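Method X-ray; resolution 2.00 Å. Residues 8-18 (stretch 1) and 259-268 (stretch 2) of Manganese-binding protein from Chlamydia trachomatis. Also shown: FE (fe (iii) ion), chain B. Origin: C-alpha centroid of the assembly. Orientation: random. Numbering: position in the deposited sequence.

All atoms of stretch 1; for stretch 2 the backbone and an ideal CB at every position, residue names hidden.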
ATOM      1  N   ASN A   8       7.298  -8.112   3.441  1.00 31.79           N
ATOM      2  CA  ASN A   8       5.947  -7.936   3.982  1.00 29.02           C
ATOM      3  C   ASN A   8       4.959  -8.759   3.151  1.00 32.80           C
ATOM      4  O   ASN A   8       5.332  -9.393   2.156  1.00 29.64           O
ATOM      5  CB  ASN A   8       5.565  -6.450   4.017  1.00 30.66           C
ATOM      6  CG  ASN A   8       5.550  -5.808   2.623  1.00 28.12           C
ATOM      7  OD1 ASN A   8       4.844  -6.263   1.711  1.00 31.06           O
ATOM      8  ND2 ASN A   8       6.310  -4.731   2.467  1.00 25.86           N
ATOM      9  N   ARG A   9       3.674  -8.739   3.561  1.00 26.73           N
ATOM     10  CA  ARG A   9       2.686  -9.614   2.927  1.00 28.19           C
ATOM     11  C   ARG A   9       2.202  -9.084   1.585  1.00 34.11           C
ATOM     12  O   ARG A   9       1.781  -9.869   0.723  1.00 30.98           O
ATOM     13  CB  ARG A   9       1.491  -9.831   3.849  1.00 28.60           C
ATOM     14  CG  ARG A   9       1.780 -10.771   4.999  1.00 30.25           C
ATOM     15  CD  ARG A   9       1.960 -12.203   4.509  1.00 32.67           C
ATOM     16  NE  ARG A   9       0.776 -12.696   3.816  1.00 39.43           N
ATOM     17  CZ  ARG A   9      -0.359 -13.026   4.427  1.00 40.60           C
ATOM     18  NH1 ARG A   9      -0.455 -12.919   5.744  1.00 44.33           N
ATOM     19  NH2 ARG A   9      -1.398 -13.459   3.728  1.00 35.91           N
ATOM     20  N   MET A  10       2.233  -7.766   1.396  1.00 30.73           N
ATOM     21  CA  MET A  10       1.853  -7.205   0.106  1.00 31.35           C
ATOM     22  C   MET A  10       2.786  -7.708  -0.988  1.00 35.56           C
ATOM     23  O   MET A  10       2.351  -7.987  -2.113  1.00 29.76           O
ATOM     24  CB  MET A  10       1.857  -5.683   0.202  1.00 27.73           C
ATOM     25  CG  MET A  10       0.845  -5.164   1.231  1.00 24.13           C
ATOM     26  SD  MET A  10       1.504  -5.065   2.924  1.00 25.58           S
ATOM     27  CE  MET A  10       2.509  -3.586   2.768  1.00 26.51           C
ATOM     28  N   ILE A  11       4.069  -7.872  -0.655  1.00 30.72           N
ATOM     29  CA  ILE A  11       5.007  -8.516  -1.563  1.00 33.55           C
ATOM     30  C   ILE A  11       4.839 -10.030  -1.533  1.00 31.71           C
ATOM     31  O   ILE A  11       4.734 -10.669  -2.583  1.00 36.84           O
ATOM     32  CB  ILE A  11       6.446  -8.104  -1.211  1.00 35.62           C
ATOM     33  CG1 ILE A  11       6.630  -6.612  -1.465  1.00 31.90           C
ATOM     34  CG2 ILE A  11       7.450  -8.904  -2.025  1.00 29.85           C
ATOM     35  CD1 ILE A  11       7.822  -6.049  -0.761  1.00 29.30           C
ATOM     36  N   CYS A  12       4.789 -10.622  -0.337  1.00 34.57           N
ATOM     37  CA  CYS A  12       4.882 -12.081  -0.225  1.00 34.70           C
ATOM     38  C   CYS A  12       3.755 -12.794  -0.958  1.00 41.28           C
ATOM     39  O   CYS A  12       3.972 -13.843  -1.580  1.00 34.90           O
ATOM     40  CB  CYS A  12       4.888 -12.516   1.239  1.00 33.80           C
ATOM     41  SG  CYS A  12       5.436 -14.259   1.423  1.00 39.86           S
ATOM     42  N   ASP A  13       2.540 -12.259  -0.889  1.00 34.34           N
ATOM     43  CA  ASP A  13       1.419 -12.968  -1.499  1.00 36.76           C
ATOM     44  C   ASP A  13       1.487 -12.958  -3.012  1.00 35.03           C
ATOM     45  O   ASP A  13       0.900 -13.836  -3.655  1.00 39.72           O
ATOM     46  CB  ASP A  13       0.103 -12.371  -1.026  1.00 30.48           C
ATOM     47  CG  ASP A  13      -0.116 -12.576   0.464  1.00 40.45           C
ATOM     48  OD1 ASP A  13       0.700 -13.282   1.102  1.00 35.41           O
ATOM     49  OD2 ASP A  13      -1.096 -12.031   0.998  1.00 37.06           O
ATOM     50  N   CYS A  14       2.192 -11.990  -3.596  1.00 38.10           N
ATOM     51  CA  CYS A  14       2.390 -11.992  -5.040  1.00 31.72           C
ATOM     52  C   CYS A  14       3.537 -12.918  -5.434  1.00 45.46           C
ATOM     53  O   CYS A  14       3.414 -13.671  -6.408  1.00 36.48           O
ATOM     54  CB  CYS A  14       2.644 -10.570  -5.540  1.00 31.09           C
ATOM     55  SG  CYS A  14       1.292  -9.358  -5.136  1.00 32.39           S
ATOM     56  N   VAL A  15       4.649 -12.886  -4.686  1.00 40.12           N
ATOM     57  CA  VAL A  15       5.759 -13.806  -4.955  1.00 35.39           C
ATOM     58  C   VAL A  15       5.273 -15.249  -4.900  1.00 43.35           C
ATOM     59  O   VAL A  15       5.569 -16.058  -5.786  1.00 45.13           O
ATOM     60  CB  VAL A  15       6.916 -13.568  -3.964  1.00 38.37           C
ATOM     61  CG1 VAL A  15       7.999 -14.626  -4.156  1.00 37.46           C
ATOM     62  CG2 VAL A  15       7.524 -12.189  -4.152  1.00 35.06           C
ATOM     63  N   SER A  16       4.503 -15.587  -3.858  1.00 38.23           N
ATOM     64  CA  SER A  16       4.056 -16.964  -3.670  1.00 39.69           C
ATOM     65  C   SER A  16       3.165 -17.430  -4.812  1.00 47.50           C
ATOM     66  O   SER A  16       3.138 -18.629  -5.124  1.00 43.09           O
ATOM     67  CB  SER A  16       3.318 -17.099  -2.337  1.00 41.85           C
ATOM     68  OG  SER A  16       4.155 -16.703  -1.261  1.00 43.17           O
ATOM     69  N   ARG A  17       2.431 -16.503  -5.440  1.00 45.92           N
ATOM     70  CA  ARG A  17       1.586 -16.860  -6.576  1.00 47.26           C
ATOM     71  C   ARG A  17       2.419 -17.159  -7.815  1.00 47.51           C
ATOM     72  O   ARG A  17       2.051 -18.026  -8.612  1.00 49.66           O
ATOM     73  CB  ARG A  17       0.579 -15.738  -6.872  1.00 42.57           C
ATOM     74  CG  ARG A  17      -0.733 -15.800  -6.072  1.00 42.05           C
ATOM     75  CD  ARG A  17      -1.711 -16.821  -6.665  1.00 47.06           C
ATOM     76  NE  ARG A  17      -2.698 -16.245  -7.588  1.00 55.30           N
ATOM     77  CZ  ARG A  17      -2.711 -16.447  -8.908  1.00 57.69           C
ATOM     78  NH1 ARG A  17      -1.775 -17.197  -9.486  1.00 55.29           N
ATOM     79  NH2 ARG A  17      -3.656 -15.890  -9.660  1.00 53.14           N
ATOM     80  N   ILE A  18       3.534 -16.450  -7.999  1.00 44.34           N
ATOM     81  CA  ILE A  18       4.408 -16.745  -9.129  1.00 45.65           C
ATOM     82  C   ILE A  18       5.091 -18.092  -8.944  1.00 50.76           C
ATOM     83  O   ILE A  18       5.201 -18.873  -9.891  1.00 49.41           O
ATOM     84  CB  ILE A  18       5.442 -15.626  -9.324  1.00 44.63           C
ATOM     85  CG1 ILE A  18       4.757 -14.329  -9.740  1.00 41.42           C
ATOM     86  CG2 ILE A  18       6.492 -16.044 -10.361  1.00 46.98           C
ATOM     87  CD1 ILE A  18       5.665 -13.127  -9.634  1.00 38.59           C
ATOM     88  N   UNK A 259      -3.922  -0.277   5.584  1.00 25.81           N
ATOM     89  CA  UNK A 259      -2.968   0.622   4.950  1.00 25.29           C
ATOM     90  C   UNK A 259      -1.600  -0.037   4.765  1.00 29.30           C
ATOM     91  O   UNK A 259      -1.080  -0.115   3.649  1.00 27.80           O
ATOM     92  CB  UNK A 259      -2.824   1.900   5.779  1.00 25.29           C
ATOM     93  N   UNK A 260      -0.997  -0.495   5.860  1.00 25.96           N
ATOM     94  CA  UNK A 260       0.380  -0.958   5.854  1.00 27.02           C
ATOM     95  C   UNK A 260       0.478  -2.472   5.974  1.00 29.29           C
ATOM     96  O   UNK A 260       1.588  -3.015   6.095  1.00 26.25           O
ATOM     97  CB  UNK A 260       1.159  -0.295   6.992  1.00 27.02           C
ATOM     98  N   UNK A 261      -0.652  -3.170   5.962  1.00 25.61           N
ATOM     99  CA  UNK A 261      -0.632  -4.603   6.185  1.00 30.28           C
ATOM    100  C   UNK A 261      -1.783  -5.232   5.411  1.00 29.95           C
ATOM    101  O   UNK A 261      -2.498  -4.562   4.664  1.00 24.54           O
ATOM    102  CB  UNK A 261      -0.725  -4.931   7.676  1.00 30.28           C
ATOM    103  N   UNK A 262      -1.934  -6.532   5.620  1.00 26.80           N
ATOM    104  CA  UNK A 262      -2.904  -7.408   4.913  1.00 32.45           C
ATOM    105  C   UNK A 262      -3.846  -8.059   5.934  1.00 36.15           C
ATOM    106  O   UNK A 262      -3.402  -8.304   7.037  1.00 34.71           O
ATOM    107  CB  UNK A 262      -2.180  -8.483   4.099  1.00 32.45           C
ATOM    108  N   UNK A 263      -5.107  -8.290   5.568  1.00 38.26           N
ATOM    109  CA  UNK A 263      -6.033  -9.000   6.476  1.00 38.47           C
ATOM    110  C   UNK A 263      -5.860 -10.507   6.268  1.00 42.61           C
ATOM    111  O   UNK A 263      -5.110 -11.089   7.008  1.00 42.78           O
ATOM    112  CB  UNK A 263      -7.484  -8.583   6.228  1.00 38.47           C
ATOM    113  N   UNK A 264      -6.421 -11.076   5.210  1.00 43.36           N
ATOM    114  CA  UNK A 264      -6.204 -12.521   4.945  1.00 45.82           C
ATOM    115  C   UNK A 264      -5.111 -12.691   3.888  1.00 44.20           C
ATOM    116  O   UNK A 264      -4.177 -13.429   4.117  1.00 41.76           O
ATOM    117  CB  UNK A 264      -7.497 -13.195   4.481  1.00 45.82           C
ATOM    118  N   UNK A 265      -5.258 -11.990   2.772  1.00 39.70           N
ATOM    119  CA  UNK A 265      -4.279 -11.988   1.659  1.00 37.38           C
ATOM    120  C   UNK A 265      -4.306 -10.600   1.022  1.00 34.26           C
ATOM    121  O   UNK A 265      -5.319  -9.925   1.131  1.00 31.70           O
ATOM    122  CB  UNK A 265      -4.594 -13.071   0.625  1.00 37.38           C
ATOM    123  N   UNK A 266      -3.230 -10.232   0.351  1.00 29.70           N
ATOM    124  CA  UNK A 266      -3.137  -8.891  -0.221  1.00 31.52           C
ATOM    125  C   UNK A 266      -4.306  -8.602  -1.158  1.00 35.96           C
ATOM    126  O   UNK A 266      -4.828  -7.479  -1.183  1.00 24.51           O
ATOM    127  CB  UNK A 266      -1.813  -8.726  -0.970  1.00 31.52           C
ATOM    128  N   UNK A 267      -4.739  -9.604  -1.928  1.00 28.85           N
ATOM    129  CA  UNK A 267      -5.722  -9.350  -2.976  1.00 29.57           C
ATOM    130  C   UNK A 267      -7.103  -9.097  -2.386  1.00 35.17           C
ATOM    131  O   UNK A 267      -7.767  -8.123  -2.746  1.00 30.53           O
ATOM    132  CB  UNK A 267      -5.776 -10.527  -3.952  1.00 29.57           C
ATOM    133  N   UNK A 268      -7.545  -9.960  -1.470  1.00 30.31           N
ATOM    134  CA  UNK A 268      -8.812  -9.735  -0.787  1.00 33.84           C
ATOM    135  C   UNK A 268      -8.795  -8.432   0.008  1.00 29.92           C
ATOM    136  O   UNK A 268      -9.839  -7.794   0.176  1.00 33.03           O
ATOM    137  CB  UNK A 268      -9.128 -10.911   0.140  1.00 33.84           C
TER
HETATM  138 FE    FE B 401       2.235   3.481   5.923  1.00 24.07          FE

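At position 259 CA-to-CB points away from stretch 1 and nothing of that stretch lies within reach of the ideal CB, so the helix sets no condition on the side chain. The deposited residue is Ser-259, with chi1 at p.

Position 260 also points its CB away from stretch 1, but the iron ion lies within reach of a short side chain. An acidic residue is the obvious candidate, though other metal ligands are conceivable. Asp-260 binds the ion through both carboxylate oxygens, with OD1 2.0 Å and OD2 2.4 Å from FE, while three further ligand atoms come from elsewhere in the structure. Its backbone faces the helix instead, Asp-260 O lying 3.5 Å from Met-10 CE.

The extended backbone at 261 again directs CB away, with Met-10 SD 5.3 Å from the ideal position. Many side chains would be tolerated; the residue is Asn-261, whose contact with the helix is made by its backbone, CA lying 3.9 Å from Met-10 SD.

At 262 the direction reverses. The ideal CB is 3.9 Å from Arg-9 CB and 5.2 Å from Met-10 SD, with Asp-13 OD2 at 4.8 Å. The aliphatic part of Arg-9 and the Met-10 side chain favour a compact beta-branched residue, valine or isoleucine, with threonine possible. Val-262 places CG2 3.7 Å from Arg-9 CB and 4.0 Å from Met-10 CG, while CG1 lies over one face of the Arg-9 guanidinium.

Positions 263 and 264 both point away, and polar or small residues would serve. Cys-263 makes no contact with the helix. Asp-264 contributes its carbonyl: Arg-9 NH2 donates to Asp-264 O at 2.8 Å, and a water accepting from Arg-9 NH1 also reaches this oxygen.

At 265 CB points sideways, its ideal position 3.7 Å from Asp-13 OD2. The position directly precedes a helix, so a capping residue, Asn, Ser, Thr or Asp, is expected on that ground. Asn-265 caps with its OD1, which accepts from the backbone N of 268 at 2.8 Å; its side chain end leads away from stretch 1.

Position 266 points toward the helix, its ideal CB 4.1 Å from Met-10 CA and 3.9 Å from Asp-13 OD2. The backbone N of 266 donates to Asp-13 OD2 at 2.9 Å, a bond open to any residue but proline. Beyond CB, Met-10 and Cys-14 offer an apolar surface suited to a large aliphatic or aromatic side chain. Tyr-266, chi1 t, sets CD1 3.9 Å from Met-10 CG and CD2 4.0 Å from Cys-14 SG, and its hydroxyl is hydrogen-bonded elsewhere in the structure.

The ideal CB of 267 has no neighbour in stretch 1, so only a long side chain could reach Cys-14. Phe-267, chi1 m, does so: CZ approaches Cys-14 SG at 3.7 Å, and the ring edge meets Asp-13 O.

Position 268 is out of reach, so stretch 1 does not restrict the choice, and small or polar residues would do. Ser-268 OG accepts from Asn-265 ND2 at 2.7 Å.

Stretch 2 (259-268) SDNVCDNYFS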
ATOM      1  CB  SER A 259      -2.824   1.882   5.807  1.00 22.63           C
ATOM      2  OG  SER A 259      -2.376   1.511   7.105  1.00 28.03           O
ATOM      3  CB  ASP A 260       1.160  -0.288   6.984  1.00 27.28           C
ATOM      4  CG  ASP A 260       1.449   1.188   6.716  1.00 29.79           C
ATOM      5  OD1 ASP A 260       1.449   1.630   5.534  1.00 23.95           O
ATOM      6  OD2 ASP A 260       1.694   1.910   7.706  1.00 25.98           O
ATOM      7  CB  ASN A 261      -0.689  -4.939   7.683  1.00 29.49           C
ATOM      8  CG  ASN A 261      -2.026  -4.553   8.338  1.00 37.58           C
ATOM      9  OD1 ASN A 261      -2.761  -3.700   7.838  1.00 34.04           O
ATOM     10  ND2 ASN A 261      -2.323  -5.165   9.479  1.00 33.20           N
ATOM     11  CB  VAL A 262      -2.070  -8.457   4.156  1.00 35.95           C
ATOM     12  CG1 VAL A 262      -2.675  -9.845   4.106  1.00 35.61           C
ATOM     13  CG2 VAL A 262      -1.589  -7.976   2.805  1.00 23.40           C
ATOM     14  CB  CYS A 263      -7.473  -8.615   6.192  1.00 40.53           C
ATOM     15  SG  CYS A 263      -8.611  -9.192   7.471  1.00 47.39           S
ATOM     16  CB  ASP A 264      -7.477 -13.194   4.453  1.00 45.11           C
ATOM     17  CG  ASP A 264      -7.211 -14.608   3.986  1.00 63.16           C
ATOM     18  OD1 ASP A 264      -6.492 -15.328   4.701  1.00 69.67           O
ATOM     19  OD2 ASP A 264      -7.695 -14.968   2.906  1.00 65.08           O
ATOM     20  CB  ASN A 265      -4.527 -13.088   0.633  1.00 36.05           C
ATOM     21  CG  ASN A 265      -5.805 -12.883  -0.139  1.00 42.02           C
ATOM     22  OD1 ASN A 265      -5.816 -12.191  -1.134  1.00 35.78           O
ATOM     23  ND2 ASN A 265      -6.880 -13.489   0.320  1.00 38.64           N
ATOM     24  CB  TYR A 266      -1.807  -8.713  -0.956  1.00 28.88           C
ATOM     25  CG  TYR A 266      -1.812  -7.577  -1.971  1.00 26.77           C
ATOM     26  CD1 TYR A 266      -1.647  -6.259  -1.565  1.00 23.76           C
ATOM     27  CD2 TYR A 266      -1.994  -7.830  -3.336  1.00 24.66           C
ATOM     28  CE1 TYR A 266      -1.657  -5.218  -2.479  1.00 28.59           C
ATOM     29  CE2 TYR A 266      -2.011  -6.788  -4.266  1.00 31.68           C
ATOM     30  CZ  TYR A 266      -1.839  -5.483  -3.830  1.00 29.31           C
ATOM     31  OH  TYR A 266      -1.859  -4.434  -4.740  1.00 27.96           O
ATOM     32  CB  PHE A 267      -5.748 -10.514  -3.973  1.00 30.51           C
ATOM     33  CG  PHE A 267      -4.431 -10.731  -4.651  1.00 32.70           C
ATOM     34  CD1 PHE A 267      -4.059  -9.945  -5.737  1.00 32.76           C
ATOM     35  CD2 PHE A 267      -3.535 -11.687  -4.175  1.00 30.96           C
ATOM     36  CE1 PHE A 267      -2.833 -10.110  -6.352  1.00 32.67           C
ATOM     37  CE2 PHE A 267      -2.306 -11.858  -4.786  1.00 31.22           C
ATOM     38  CZ  PHE A 267      -1.955 -11.067  -5.880  1.00 33.57           C
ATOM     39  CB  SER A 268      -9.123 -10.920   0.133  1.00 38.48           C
ATOM     40  OG  SER A 268      -9.088 -12.151  -0.585  1.00 45.23           O
TER
HETATM   41  O   HOH W   1      -3.194 -13.760   6.867  1.00 45.67           O
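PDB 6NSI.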